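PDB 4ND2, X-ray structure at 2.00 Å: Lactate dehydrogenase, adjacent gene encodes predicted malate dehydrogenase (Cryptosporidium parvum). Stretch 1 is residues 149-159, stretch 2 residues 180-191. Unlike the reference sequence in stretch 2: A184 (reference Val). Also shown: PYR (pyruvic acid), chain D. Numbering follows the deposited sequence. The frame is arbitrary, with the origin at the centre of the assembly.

Stretch 1 (149-159) LDSSRFRTFIA
Stretch 2, residues 180-191: GMVPATSSVSVG

Residues 149-159 lie within a continuous α-helix, with phi/psi near -63/-44 throughout and successive i to i-4 hydrogen bonds from R153 N to L149 O (3.0 Å) through A159 N to R155 O (2.9 Å). Against it packs an irregular segment, strand at V182-P183 and again around S189-V190, with a turn between them. No hydrogen bond links the two stretches; the contact is made by side chains on every fourth helical residue, D150, F154 and I158, whose CA-to-CB bonds point toward the other segment.

L149 (t, p) faces the ligand instead, its CD2 3.6 Å from pyruvate OXT. D150 (chi1 m, chi2 -29°) meets M181 (p, t, p), OD1 lying 3.6 Å from CE, while OD2 is hydrogen-bonded elsewhere in the structure. R153, nearly extended (m, t, t, chi4 176°), grips the pyruvate carboxylate through paired hydrogen bonds, R153 NH1 to PYR OXT at 2.9 Å and R153 NH2 to PYR O at 2.8 Å, with PYR O near the guanidinium plane.

F154 (t, chi2 32°) is the centre of the contact, F154 CA lying 7.1 Å from P183 CA. The C-gamma exo proline places CB over one ring face, 3.5 Å from the F154 ring centroid and 11° off the normal, a CH-pi arrangement. T185 CG2 sits at the ring edge, 4.1 Å from F154 CZ, and V188 CG2 approaches F154 CE2 obliquely at 3.8 Å. The turn that brings V188 back is closed by its N bonding to T185 O (3.3 Å) and by a weak bond from S187 N to A184 O (3.4 Å).

T156 (m) returns OG1 to S152 O at 2.6 Å. One turn beyond F154, I158 (m, t) extends the apolar packing: CD1 reaches V188 CG1 (3.7 Å) and CG2 reaches V190 CG2 (4.0 Å), both valines being t.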

ATOM      1  N   LEU A 149      10.738  18.911   0.790  1.00 17.47           N
ATOM      2  CA  LEU A 149       9.598  19.818   0.670  1.00 17.56           C
ATOM      3  C   LEU A 149       9.795  20.803  -0.483  1.00 17.46           C
ATOM      4  O   LEU A 149       8.913  20.961  -1.325  1.00 17.33           O
ATOM      5  CB  LEU A 149       9.373  20.584   1.978  1.00 17.60           C
ATOM      6  CG  LEU A 149       8.199  21.566   2.006  1.00 17.71           C
ATOM      7  CD1 LEU A 149       6.871  20.840   1.848  1.00 17.92           C
ATOM      8  CD2 LEU A 149       8.225  22.370   3.295  1.00 17.80           C
ATOM      9  N   ASP A 150      10.954  21.459  -0.507  1.00 17.55           N
ATOM     10  CA  ASP A 150      11.260  22.455  -1.539  1.00 17.73           C
ATOM     11  C   ASP A 150      11.261  21.831  -2.936  1.00 17.36           C
ATOM     12  O   ASP A 150      10.664  22.376  -3.864  1.00 17.42           O
ATOM     13  CB  ASP A 150      12.610  23.133  -1.264  1.00 17.92           C
ATOM     14  CG  ASP A 150      12.577  24.039  -0.039  1.00 18.29           C
ATOM     15  OD1 ASP A 150      11.501  24.584   0.286  1.00 18.80           O
ATOM     16  OD2 ASP A 150      13.638  24.222   0.599  1.00 18.25           O
ATOM     17  N   SER A 151      11.916  20.682  -3.068  1.00 17.27           N
ATOM     18  CA  SER A 151      11.977  19.971  -4.347  1.00 17.00           C
ATOM     19  C   SER A 151      10.612  19.432  -4.771  1.00 16.85           C
ATOM     20  O   SER A 151      10.282  19.455  -5.956  1.00 16.30           O
ATOM     21  CB  SER A 151      12.992  18.833  -4.282  1.00 17.09           C
ATOM     22  OG  SER A 151      14.271  19.321  -3.917  1.00 17.01           O
ATOM     23  N   SER A 152       9.817  18.959  -3.811  1.00 16.60           N
ATOM     24  CA  SER A 152       8.463  18.478  -4.114  1.00 16.60           C
ATOM     25  C   SER A 152       7.583  19.597  -4.666  1.00 16.81           C
ATOM     26  O   SER A 152       6.819  19.386  -5.613  1.00 17.16           O
ATOM     27  CB  SER A 152       7.804  17.854  -2.877  1.00 16.51           C
ATOM     28  OG  SER A 152       8.467  16.660  -2.498  1.00 16.25           O
ATOM     29  N   ARG A 153       7.694  20.783  -4.077  1.00 16.99           N
ATOM     30  CA  ARG A 153       6.998  21.960  -4.588  1.00 17.20           C
ATOM     31  C   ARG A 153       7.488  22.299  -5.999  1.00 17.34           C
ATOM     32  O   ARG A 153       6.685  22.528  -6.896  1.00 17.49           O
ATOM     33  CB  ARG A 153       7.201  23.152  -3.651  1.00 17.34           C
ATOM     34  CG  ARG A 153       6.445  23.021  -2.335  1.00 17.58           C
ATOM     35  CD  ARG A 153       7.011  23.930  -1.260  1.00 17.75           C
ATOM     36  NE  ARG A 153       6.155  23.963  -0.073  1.00 17.87           N
ATOM     37  CZ  ARG A 153       6.450  24.611   1.052  1.00 17.96           C
ATOM     38  NH1 ARG A 153       7.590  25.289   1.169  1.00 17.93           N
ATOM     39  NH2 ARG A 153       5.599  24.576   2.072  1.00 17.90           N
ATOM     40  N   PHE A 154       8.807  22.311  -6.173  1.00 17.63           N
ATOM     41  CA  PHE A 154       9.448  22.608  -7.459  1.00 17.86           C
ATOM     42  C   PHE A 154       8.968  21.618  -8.528  1.00 17.89           C
ATOM     43  O   PHE A 154       8.495  22.028  -9.590  1.00 17.94           O
ATOM     44  CB  PHE A 154      10.977  22.559  -7.274  1.00 18.11           C
ATOM     45  CG  PHE A 154      11.785  23.091  -8.439  1.00 18.42           C
ATOM     46  CD1 PHE A 154      11.323  24.121  -9.253  1.00 18.49           C
ATOM     47  CD2 PHE A 154      13.057  22.585  -8.678  1.00 18.75           C
ATOM     48  CE1 PHE A 154      12.097  24.600 -10.299  1.00 18.77           C
ATOM     49  CE2 PHE A 154      13.837  23.063  -9.721  1.00 18.90           C
ATOM     50  CZ  PHE A 154      13.353  24.073 -10.533  1.00 18.73           C
ATOM     51  N   ARG A 155       9.050  20.323  -8.222  1.00 17.92           N
ATOM     52  CA  ARG A 155       8.575  19.265  -9.128  1.00 18.23           C
ATOM     53  C   ARG A 155       7.088  19.395  -9.452  1.00 18.38           C
ATOM     54  O   ARG A 155       6.674  19.221 -10.599  1.00 18.49           O
ATOM     55  CB  ARG A 155       8.808  17.883  -8.514  1.00 18.19           C
ATOM     56  CG  ARG A 155      10.262  17.479  -8.373  1.00 18.24           C
ATOM     57  CD  ARG A 155      10.389  16.230  -7.514  1.00 18.32           C
ATOM     58  NE  ARG A 155      10.022  15.024  -8.249  1.00 18.20           N
ATOM     59  CZ  ARG A 155       9.948  13.804  -7.722  1.00 18.07           C
ATOM     60  NH1 ARG A 155      10.196  13.603  -6.434  1.00 18.00           N
ATOM     61  NH2 ARG A 155       9.617  12.775  -8.491  1.00 18.12           N
ATOM     62  N   THR A 156       6.294  19.685  -8.426  1.00 18.24           N
ATOM     63  CA  THR A 156       4.846  19.813  -8.565  1.00 18.30           C
ATOM     64  C   THR A 156       4.465  20.949  -9.511  1.00 18.29           C
ATOM     65  O   THR A 156       3.594  20.782 -10.360  1.00 18.26           O
ATOM     66  CB  THR A 156       4.183  20.019  -7.185  1.00 18.32           C
ATOM     67  OG1 THR A 156       4.397  18.849  -6.386  1.00 18.60           O
ATOM     68  CG2 THR A 156       2.686  20.265  -7.309  1.00 18.40           C
ATOM     69  N   PHE A 157       5.130  22.092  -9.366  1.00 18.45           N
ATOM     70  CA  PHE A 157       4.842  23.260 -10.197  1.00 18.60           C
ATOM     71  C   PHE A 157       5.224  23.021 -11.658  1.00 18.61           C
ATOM     72  O   PHE A 157       4.499  23.427 -12.560  1.00 18.61           O
ATOM     73  CB  PHE A 157       5.546  24.508  -9.655  1.00 18.86           C
ATOM     74  CG  PHE A 157       5.140  24.887  -8.250  1.00 19.11           C
ATOM     75  CD1 PHE A 157       3.862  24.611  -7.763  1.00 19.37           C
ATOM     76  CD2 PHE A 157       6.033  25.545  -7.418  1.00 19.17           C
ATOM     77  CE1 PHE A 157       3.500  24.968  -6.474  1.00 19.47           C
ATOM     78  CE2 PHE A 157       5.671  25.910  -6.131  1.00 19.27           C
ATOM     79  CZ  PHE A 157       4.406  25.619  -5.659  1.00 19.34           C
ATOM     80  N   ILE A 158       6.348  22.347 -11.882  1.00 18.88           N
ATOM     81  CA  ILE A 158       6.750  21.951 -13.234  1.00 19.42           C
ATOM     82  C   ILE A 158       5.718  20.987 -13.814  1.00 19.96           C
ATOM     83  O   ILE A 158       5.278  21.151 -14.955  1.00 19.70           O
ATOM     84  CB  ILE A 158       8.140  21.283 -13.244  1.00 19.40           C
ATOM     85  CG1 ILE A 158       9.216  22.292 -12.829  1.00 19.52           C
ATOM     86  CG2 ILE A 158       8.455  20.718 -14.628  1.00 19.59           C
ATOM     87  CD1 ILE A 158      10.499  21.657 -12.340  1.00 19.55           C
ATOM     88  N   ALA A 159       5.335  19.990 -13.016  1.00 20.14           N
ATOM     89  CA  ALA A 159       4.364  18.978 -13.436  1.00 20.84           C
ATOM     90  C   ALA A 159       3.013  19.589 -13.789  1.00 21.33           C
ATOM     91  O   ALA A 159       2.368  19.169 -14.753  1.00 21.66           O
ATOM     92  CB  ALA A 159       4.194  17.929 -12.348  1.00 20.73           C
ATOM     93  N   GLY A 180      17.052  32.472  -0.204  1.00 24.66           N
ATOM     94  CA  GLY A 180      18.203  32.156  -1.046  1.00 24.33           C
ATOM     95  C   GLY A 180      18.255  30.741  -1.606  1.00 23.98           C
ATOM     96  O   GLY A 180      19.223  30.389  -2.281  1.00 23.74           O
ATOM     97  N   MET A 181      17.236  29.922  -1.340  1.00 23.32           N
ATOM     98  CA  MET A 181      17.213  28.549  -1.861  1.00 22.82           C
ATOM     99  C   MET A 181      17.359  28.568  -3.382  1.00 22.30           C
ATOM    100  O   MET A 181      16.916  29.511  -4.042  1.00 21.87           O
ATOM    101  CB  MET A 181      15.929  27.808  -1.452  1.00 22.99           C
ATOM    102  CG  MET A 181      14.654  28.261  -2.156  1.00 23.14           C
ATOM    103  SD  MET A 181      13.205  27.286  -1.686  1.00 23.42           S
ATOM    104  CE  MET A 181      12.965  27.813   0.012  1.00 23.49           C
ATOM    105  N   VAL A 182      17.980  27.525  -3.926  1.00 22.10           N
ATOM    106  CA  VAL A 182      18.305  27.473  -5.350  1.00 21.99           C
ATOM    107  C   VAL A 182      17.610  26.299  -6.041  1.00 21.62           C
ATOM    108  O   VAL A 182      18.110  25.176  -5.998  1.00 21.52           O
ATOM    109  CB  VAL A 182      19.832  27.365  -5.564  1.00 22.18           C
ATOM    110  CG1 VAL A 182      20.168  27.358  -7.052  1.00 22.38           C
ATOM    111  CG2 VAL A 182      20.550  28.505  -4.855  1.00 22.21           C
ATOM    112  N   PRO A 183      16.446  26.552  -6.669  1.00 21.58           N
ATOM    113  CA  PRO A 183      15.870  25.540  -7.551  1.00 21.92           C
ATOM    114  C   PRO A 183      16.703  25.443  -8.828  1.00 22.29           C
ATOM    115  O   PRO A 183      16.716  26.376  -9.630  1.00 22.14           O
ATOM    116  CB  PRO A 183      14.455  26.069  -7.835  1.00 21.75           C
ATOM    117  CG  PRO A 183      14.194  27.089  -6.777  1.00 21.62           C
ATOM    118  CD  PRO A 183      15.529  27.689  -6.481  1.00 21.74           C
ATOM    119  N   ALA A 184      17.412  24.330  -8.988  1.00 22.79           N
ATOM    120  CA  ALA A 184      18.382  24.172 -10.071  1.00 23.34           C
ATOM    121  C   ALA A 184      17.696  23.809 -11.385  1.00 23.51           C
ATOM    122  O   ALA A 184      17.524  22.634 -11.702  1.00 23.09           O
ATOM    123  CB  ALA A 184      19.415  23.120  -9.697  1.00 23.42           C
ATOM    124  N   THR A 185      17.318  24.824 -12.156  1.00 24.00           N
ATOM    125  CA  THR A 185      16.607  24.604 -13.416  1.00 24.75           C
ATOM    126  C   THR A 185      17.427  23.810 -14.437  1.00 25.36           C
ATOM    127  O   THR A 185      16.854  23.124 -15.277  1.00 25.08           O
ATOM    128  CB  THR A 185      16.172  25.927 -14.079  1.00 24.94           C
ATOM    129  OG1 THR A 185      17.317  26.759 -14.290  1.00 24.81           O
ATOM    130  CG2 THR A 185      15.154  26.664 -13.218  1.00 25.10           C
ATOM    131  N   SER A 186      18.754  23.897 -14.360  1.00 26.20           N
ATOM    132  CA  SER A 186      19.625  23.269 -15.360  1.00 27.44           C
ATOM    133  C   SER A 186      19.527  21.741 -15.388  1.00 28.16           C
ATOM    134  O   SER A 186      19.700  21.130 -16.445  1.00 29.73           O
ATOM    135  CB  SER A 186      21.085  23.685 -15.147  1.00 27.35           C
ATOM    136  OG  SER A 186      21.625  23.095 -13.977  1.00 27.51           O
ATOM    137  N   SER A 187      19.253  21.133 -14.236  1.00 28.13           N
ATOM    138  CA  SER A 187      19.171  19.677 -14.123  1.00 27.93           C
ATOM    139  C   SER A 187      17.734  19.159 -13.995  1.00 26.81           C
ATOM    140  O   SER A 187      17.519  18.019 -13.588  1.00 27.12           O
ATOM    141  CB  SER A 187      19.998  19.206 -12.928  1.00 28.32           C
ATOM    142  OG  SER A 187      19.528  19.796 -11.731  1.00 29.40           O
ATOM    143  N   VAL A 188      16.754  19.992 -14.339  1.00 25.43           N
ATOM    144  CA  VAL A 188      15.364  19.556 -14.386  1.00 24.78           C
ATOM    145  C   VAL A 188      15.148  18.677 -15.618  1.00 24.48           C
ATOM    146  O   VAL A 188      15.664  18.973 -16.697  1.00 23.59           O
ATOM    147  CB  VAL A 188      14.393  20.757 -14.433  1.00 24.60           C
ATOM    148  CG1 VAL A 188      12.976  20.314 -14.771  1.00 24.67           C
ATOM    149  CG2 VAL A 188      14.413  21.506 -13.107  1.00 24.57           C
ATOM    150  N   SER A 189      14.396  17.594 -15.453  1.00 23.86           N
ATOM    151  CA  SER A 189      13.952  16.799 -16.594  1.00 23.92           C
ATOM    152  C   SER A 189      12.551  16.241 -16.367  1.00 23.99           C
ATOM    153  O   SER A 189      12.150  15.988 -15.230  1.00 23.82           O
ATOM    154  CB  SER A 189      14.945  15.674 -16.911  1.00 23.96           C
ATOM    155  OG  SER A 189      15.165  14.835 -15.796  1.00 24.49           O
ATOM    156  N   VAL A 190      11.807  16.089 -17.460  1.00 23.61           N
ATOM    157  CA  VAL A 190      10.468  15.513 -17.437  1.00 23.65           C
ATOM    158  C   VAL A 190      10.485  14.275 -18.328  1.00 23.93           C
ATOM    159  O   VAL A 190      10.513  14.383 -19.556  1.00 23.63           O
ATOM    160  CB  VAL A 190       9.402  16.505 -17.948  1.00 23.59           C
ATOM    161  CG1 VAL A 190       8.011  15.895 -17.837  1.00 23.59           C
ATOM    162  CG2 VAL A 190       9.481  17.821 -17.183  1.00 23.65           C
ATOM    163  N   GLY A 191      10.493  13.102 -17.702  1.00 24.12           N
ATOM    164  CA  GLY A 191      10.605  11.841 -18.429  1.00 24.27           C
ATOM    165  C   GLY A 191      11.884  11.711 -19.241  1.00 24.36           C
ATOM    166  O   GLY A 191      11.909  11.006 -20.251  1.00 24.62           O
TER
HETATM  167  C   PYR D 402       7.892  25.946   4.671  1.00 20.42           C
HETATM  168  O   PYR D 402       6.684  25.696   4.455  1.00 20.14           O
HETATM  169  OXT PYR D 402       8.741  25.869   3.756  1.00 20.09           O
HETATM  170  CA  PYR D 402       8.325  26.354   6.011  1.00 20.60           C
HETATM  171  O3  PYR D 402       9.515  26.370   6.283  1.00 20.23           O
HETATM  172  CB  PYR D 402       7.298  26.751   7.029  1.00 21.25           C